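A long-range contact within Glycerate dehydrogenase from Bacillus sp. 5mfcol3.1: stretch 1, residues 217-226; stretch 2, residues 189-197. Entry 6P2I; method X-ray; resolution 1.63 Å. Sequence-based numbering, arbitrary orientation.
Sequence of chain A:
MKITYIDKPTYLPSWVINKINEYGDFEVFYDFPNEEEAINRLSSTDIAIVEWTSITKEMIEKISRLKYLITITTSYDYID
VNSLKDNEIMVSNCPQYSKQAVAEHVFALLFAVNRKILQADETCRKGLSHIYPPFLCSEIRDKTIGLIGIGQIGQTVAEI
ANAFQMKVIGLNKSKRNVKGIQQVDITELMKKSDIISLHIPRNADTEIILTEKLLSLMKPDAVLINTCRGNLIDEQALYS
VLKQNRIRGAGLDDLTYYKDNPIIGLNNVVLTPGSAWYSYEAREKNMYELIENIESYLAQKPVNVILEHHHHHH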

ATOM      1  N   LEU A 217      23.672   7.075  -6.838  1.00 33.92           N
ATOM      2  CA  LEU A 217      24.121   6.281  -5.701  1.00 33.06           C
ATOM      3  C   LEU A 217      23.082   5.273  -5.222  1.00 29.35           C
ATOM      4  O   LEU A 217      23.420   4.406  -4.403  1.00 31.96           O
ATOM      5  CB  LEU A 217      24.508   7.193  -4.536  1.00 33.78           C
ATOM      6  CG  LEU A 217      25.541   8.286  -4.826  1.00 33.21           C
ATOM      7  CD1 LEU A 217      25.644   9.204  -3.626  1.00 37.59           C
ATOM      8  CD2 LEU A 217      26.897   7.680  -5.157  1.00 42.46           C
ATOM      9  N   MET A 218      21.844   5.355  -5.722  1.00 28.23           N
ATOM     10  CA  MET A 218      20.758   4.507  -5.237  1.00 30.50           C
ATOM     11  C   MET A 218      21.076   3.031  -5.409  1.00 30.68           C
ATOM     12  O   MET A 218      21.815   2.628  -6.312  1.00 32.15           O
ATOM     13  CB  MET A 218      19.447   4.837  -5.962  1.00 29.88           C
ATOM     14  CG  MET A 218      19.080   6.305  -5.919  1.00 32.83           C
ATOM     15  SD  MET A 218      17.323   6.668  -5.969  1.00 30.22           S
ATOM     16  CE  MET A 218      17.011   6.663  -7.746  1.00 49.14           C
ATOM     17  N   LYS A 219      20.491   2.227  -4.526  1.00 28.46           N
ATOM     18  CA  LYS A 219      20.602   0.787  -4.628  1.00 31.20           C
ATOM     19  C   LYS A 219      19.909   0.298  -5.900  1.00 29.77           C
ATOM     20  O   LYS A 219      18.926   0.894  -6.351  1.00 28.03           O
ATOM     21  CB  LYS A 219      19.975   0.134  -3.403  1.00 27.72           C
ATOM     22  CG  LYS A 219      20.895   0.082  -2.192  1.00 34.31           C
ATOM     23  CD  LYS A 219      20.152  -0.512  -1.010  1.00 33.56           C
ATOM     24  CE  LYS A 219      21.095  -1.135  -0.007  1.00 41.87           C
ATOM     25  NZ  LYS A 219      20.311  -1.810   1.057  1.00 37.50           N
ATOM     26  N   PRO A 220      20.397  -0.793  -6.494  1.00 33.14           N
ATOM     27  CA  PRO A 220      19.806  -1.269  -7.756  1.00 31.54           C
ATOM     28  C   PRO A 220      18.347  -1.664  -7.649  1.00 33.89           C
ATOM     29  O   PRO A 220      17.660  -1.698  -8.678  1.00 35.30           O
ATOM     30  CB  PRO A 220      20.680  -2.476  -8.123  1.00 35.19           C
ATOM     31  CG  PRO A 220      21.942  -2.273  -7.371  1.00 45.03           C
ATOM     32  CD  PRO A 220      21.571  -1.585  -6.099  1.00 33.08           C
ATOM     33  N   ASP A 221      17.842  -1.973  -6.455  1.00 31.21           N
ATOM     34  CA  ASP A 221      16.429  -2.294  -6.286  1.00 30.30           C
ATOM     35  C   ASP A 221      15.719  -1.278  -5.392  1.00 27.64           C
ATOM     36  O   ASP A 221      14.704  -1.595  -4.765  1.00 28.70           O
ATOM     37  CB  ASP A 221      16.258  -3.716  -5.748  1.00 32.40           C
ATOM     38  CG  ASP A 221      16.720  -4.774  -6.737  1.00 43.60           C
ATOM     39  N   ALA A 222      16.222  -0.042  -5.357  1.00 27.36           N
ATOM     40  CA  ALA A 222      15.636   1.004  -4.529  1.00 27.01           C
ATOM     41  C   ALA A 222      14.282   1.445  -5.074  1.00 25.58           C
ATOM     42  O   ALA A 222      14.005   1.337  -6.270  1.00 26.91           O
ATOM     43  CB  ALA A 222      16.571   2.214  -4.458  1.00 26.76           C
ATOM     44  N   VAL A 223      13.433   1.943  -4.173  1.00 23.26           N
ATOM     45  CA  VAL A 223      12.171   2.586  -4.530  1.00 20.73           C
ATOM     46  C   VAL A 223      12.213   4.013  -4.017  1.00 22.70           C
ATOM     47  O   VAL A 223      12.530   4.251  -2.844  1.00 22.64           O
ATOM     48  CB  VAL A 223      10.949   1.846  -3.954  1.00 20.93           C
ATOM     49  CG1 VAL A 223       9.686   2.681  -4.167  1.00 21.48           C
ATOM     50  CG2 VAL A 223      10.804   0.468  -4.610  1.00 21.37           C
ATOM     51  N   LEU A 224      11.896   4.958  -4.895  1.00 19.85           N
ATOM     52  CA  LEU A 224      11.875   6.373  -4.566  1.00 22.77           C
ATOM     53  C   LEU A 224      10.429   6.848  -4.524  1.00 21.68           C
ATOM     54  O   LEU A 224       9.667   6.600  -5.464  1.00 21.10           O
ATOM     55  CB  LEU A 224      12.672   7.168  -5.596  1.00 21.62           C
ATOM     56  CG  LEU A 224      12.631   8.688  -5.485  1.00 24.15           C
ATOM     57  CD1 LEU A 224      13.192   9.145  -4.157  1.00 26.65           C
ATOM     58  CD2 LEU A 224      13.396   9.312  -6.662  1.00 26.28           C
ATOM     59  N   ILE A 225      10.051   7.501  -3.428  1.00 21.29           N
ATOM     60  CA  ILE A 225       8.704   8.038  -3.237  1.00 19.90           C
ATOM     61  C   ILE A 225       8.806   9.554  -3.138  1.00 19.63           C
ATOM     62  O   ILE A 225       9.616  10.071  -2.364  1.00 20.19           O
ATOM     63  CB  ILE A 225       8.032   7.460  -1.975  1.00 20.10           C
ATOM     64  CG1 ILE A 225       8.032   5.918  -1.990  1.00 19.79           C
ATOM     65  CG2 ILE A 225       6.618   8.029  -1.823  1.00 24.30           C
ATOM     66  CD1 ILE A 225       7.219   5.318  -3.139  1.00 21.69           C
ATOM     67  N   ASN A 226       7.984  10.275  -3.910  1.00 19.01           N
ATOM     68  CA  ASN A 226       7.934  11.728  -3.788  1.00 21.66           C
ATOM     69  C   ASN A 226       6.487  12.192  -3.640  1.00 20.78           C
ATOM     70  O   ASN A 226       5.737  12.243  -4.619  1.00 22.28           O
ATOM     71  CB  ASN A 226       8.609  12.414  -4.972  1.00 21.89           C
ATOM     72  CG  ASN A 226       8.805  13.891  -4.719  1.00 23.89           C
ATOM     73  OD1 ASN A 226       8.724  14.335  -3.570  1.00 20.96           O
ATOM     74  ND2 ASN A 226       9.029  14.666  -5.779  1.00 22.62           N
TER
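Stretch 2, residues 189-197: LMKKSDIIS

Stretch 2 meets residues 217-226 first with the end of a helix (189-192), then, past Ser193 and Asp194, with a strand from Ile195 to Ser197. This strand pairs in parallel with strand 223-226; the axes make an angle of 14° and approach to 4.7 Å. Val223 faces Ile195, Leu224 faces Ile196 and Ile225 faces Ser197. The ladder opens with Val223 N to Asp194 O (3.0 Å), continues with Ile196 N to Val223 O (2.9 Å) and goes on to Ile225 N to Ile196 O (2.7 Å).

On one face of the sheet, Ile196 is the main bump. Its CG2 packs 3.8 Å from Leu224 CD1, while its CD1 reaches back to within 3.9 Å of Met218 SD, so the isoleucine lies across the shallow hollow where these two side chains meet. Met190 extends this apolar patch from the helix, its CE lying 3.9 Å from Met218 CG and its CB 4.2 Å from Leu217 CB. The other face carries Val223, Ile195, Ile225 and Ser197, with Ile195 CG2 4.4 Å from Ile225 CG1.

Where helix gives way to strand, the backbones leave a gap filled by a water that bridges Met190 O, Ser193 O and Lys219 N. Lys219 stretches past this junction, its CD 3.5 Å from Ser193 O, and ends in a salt bridge from NZ to Asp194 OD1 (2.7 Å).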

ATOM      1  N   LEU A 189      22.420   8.538   3.058  1.00 26.41           N
ATOM      2  CA  LEU A 189      21.018   8.170   2.900  1.00 24.65           C
ATOM      3  C   LEU A 189      20.769   7.545   1.535  1.00 27.95           C
ATOM      4  O   LEU A 189      20.103   6.506   1.431  1.00 26.75           O
ATOM      5  CB  LEU A 189      20.116   9.387   3.089  1.00 24.26           C
ATOM      6  CG  LEU A 189      18.616   9.108   3.204  1.00 22.15           C
ATOM      7  CD1 LEU A 189      17.973  10.142   4.123  1.00 27.20           C
ATOM      8  CD2 LEU A 189      17.897   9.075   1.829  1.00 21.71           C
ATOM      9  N   MET A 190      21.298   8.164   0.475  1.00 26.49           N
ATOM     10  CA  MET A 190      21.085   7.637  -0.869  1.00 30.13           C
ATOM     11  C   MET A 190      21.752   6.280  -1.044  1.00 30.24           C
ATOM     12  O   MET A 190      21.217   5.423  -1.753  1.00 29.23           O
ATOM     13  CB  MET A 190      21.600   8.624  -1.922  1.00 31.27           C
ATOM     14  CG  MET A 190      20.930  10.001  -1.876  1.00 28.47           C
ATOM     15  SD  MET A 190      19.151   9.945  -2.140  1.00 30.08           S
ATOM     16  CE  MET A 190      19.064   9.585  -3.897  1.00 31.67           C
ATOM     17  N   LYS A 191      22.903   6.061  -0.401  1.00 27.25           N
ATOM     18  CA  LYS A 191      23.612   4.795  -0.562  1.00 30.38           C
ATOM     19  C   LYS A 191      22.926   3.663   0.192  1.00 31.79           C
ATOM     20  O   LYS A 191      22.887   2.526  -0.293  1.00 29.20           O
ATOM     21  CB  LYS A 191      25.055   4.931  -0.076  1.00 27.55           C
ATOM     22  CG  LYS A 191      25.991   5.688  -1.002  1.00 34.66           C
ATOM     23  CD  LYS A 191      27.358   5.825  -0.349  1.00 39.14           C
ATOM     24  CE  LYS A 191      28.348   6.549  -1.242  1.00 49.46           C
ATOM     25  NZ  LYS A 191      29.558   6.972  -0.478  1.00 57.41           N
ATOM     26  N   LYS A 192      22.396   3.942   1.384  1.00 28.10           N
ATOM     27  CA  LYS A 192      21.989   2.872   2.288  1.00 28.25           C
ATOM     28  C   LYS A 192      20.494   2.572   2.261  1.00 27.62           C
ATOM     29  O   LYS A 192      20.091   1.510   2.746  1.00 29.12           O
ATOM     30  CB  LYS A 192      22.393   3.208   3.729  1.00 30.05           C
ATOM     31  CG  LYS A 192      23.893   3.413   3.948  1.00 32.77           C
ATOM     32  CD  LYS A 192      24.686   2.149   3.693  1.00 51.10           C
ATOM     33  CE  LYS A 192      25.662   1.877   4.834  1.00 63.10           C
ATOM     34  NZ  LYS A 192      26.546   3.041   5.128  1.00 68.02           N
ATOM     35  N   SER A 193      19.668   3.456   1.707  1.00 24.54           N
ATOM     36  CA  SER A 193      18.224   3.272   1.786  1.00 22.66           C
ATOM     37  C   SER A 193      17.726   2.278   0.748  1.00 28.16           C
ATOM     38  O   SER A 193      18.109   2.329  -0.424  1.00 27.69           O
ATOM     39  CB  SER A 193      17.485   4.598   1.594  1.00 24.40           C
ATOM     40  OG  SER A 193      17.869   5.545   2.574  1.00 24.24           O
ATOM     41  N   ASP A 194      16.854   1.378   1.186  1.00 23.64           N
ATOM     42  CA  ASP A 194      16.092   0.566   0.250  1.00 24.30           C
ATOM     43  C   ASP A 194      14.915   1.343  -0.305  1.00 23.20           C
ATOM     44  O   ASP A 194      14.506   1.126  -1.455  1.00 24.92           O
ATOM     45  CB  ASP A 194      15.620  -0.699   0.955  1.00 25.12           C
ATOM     46  CG  ASP A 194      16.774  -1.501   1.481  1.00 23.34           C
ATOM     47  OD1 ASP A 194      17.621  -1.880   0.649  1.00 27.12           O
ATOM     48  OD2 ASP A 194      16.864  -1.747   2.710  1.00 26.19           O
ATOM     49  N   ILE A 195      14.364   2.235   0.511  1.00 20.97           N
ATOM     50  CA  ILE A 195      13.239   3.083   0.155  1.00 21.92           C
ATOM     51  C   ILE A 195      13.613   4.506   0.546  1.00 20.33           C
ATOM     52  O   ILE A 195      14.124   4.733   1.648  1.00 22.71           O
ATOM     53  CB  ILE A 195      11.951   2.636   0.876  1.00 23.08           C
ATOM     54  CG1 ILE A 195      11.613   1.180   0.511  1.00 24.11           C
ATOM     55  CG2 ILE A 195      10.798   3.577   0.545  1.00 20.02           C
ATOM     56  CD1 ILE A 195      11.105   0.337   1.670  1.00 23.93           C
ATOM     57  N   ILE A 196      13.404   5.454  -0.363  1.00 20.12           N
ATOM     58  CA  ILE A 196      13.695   6.857  -0.100  1.00 19.43           C
ATOM     59  C   ILE A 196      12.399   7.623  -0.268  1.00 19.89           C
ATOM     60  O   ILE A 196      11.700   7.439  -1.270  1.00 22.10           O
ATOM     61  CB  ILE A 196      14.773   7.409  -1.050  1.00 18.55           C
ATOM     62  CG1 ILE A 196      16.087   6.661  -0.862  1.00 21.92           C
ATOM     63  CG2 ILE A 196      14.948   8.925  -0.842  1.00 22.20           C
ATOM     64  CD1 ILE A 196      17.036   6.742  -2.047  1.00 27.59           C
ATOM     65  N   SER A 197      12.069   8.472   0.706  1.00 19.21           N
ATOM     66  CA  SER A 197      10.849   9.277   0.634  1.00 20.48           C
ATOM     67  C   SER A 197      11.157  10.725   0.989  1.00 20.45           C
ATOM     68  O   SER A 197      11.817  10.994   1.999  1.00 21.04           O
ATOM     69  CB  SER A 197       9.765   8.717   1.569  1.00 19.18           C
ATOM     70  OG  SER A 197       8.510   9.315   1.320  1.00 20.09           O
TER
HETATM   71  O   HOH W   1      19.176   3.619  -2.470  1.00 26.50           O
HETATM   72  O   HOH W   2      23.817   2.216  -3.033  1.00 38.13           O
HETATM   73  O   HOH W   3      21.381  -0.602   3.556  1.00 42.33           O
HETATM   74  O   HOH W   4      13.538  -1.452  -2.372  1.00 37.29           O
HETATM   75  O   HOH W   5       7.383  11.413  -0.166  1.00 20.23           O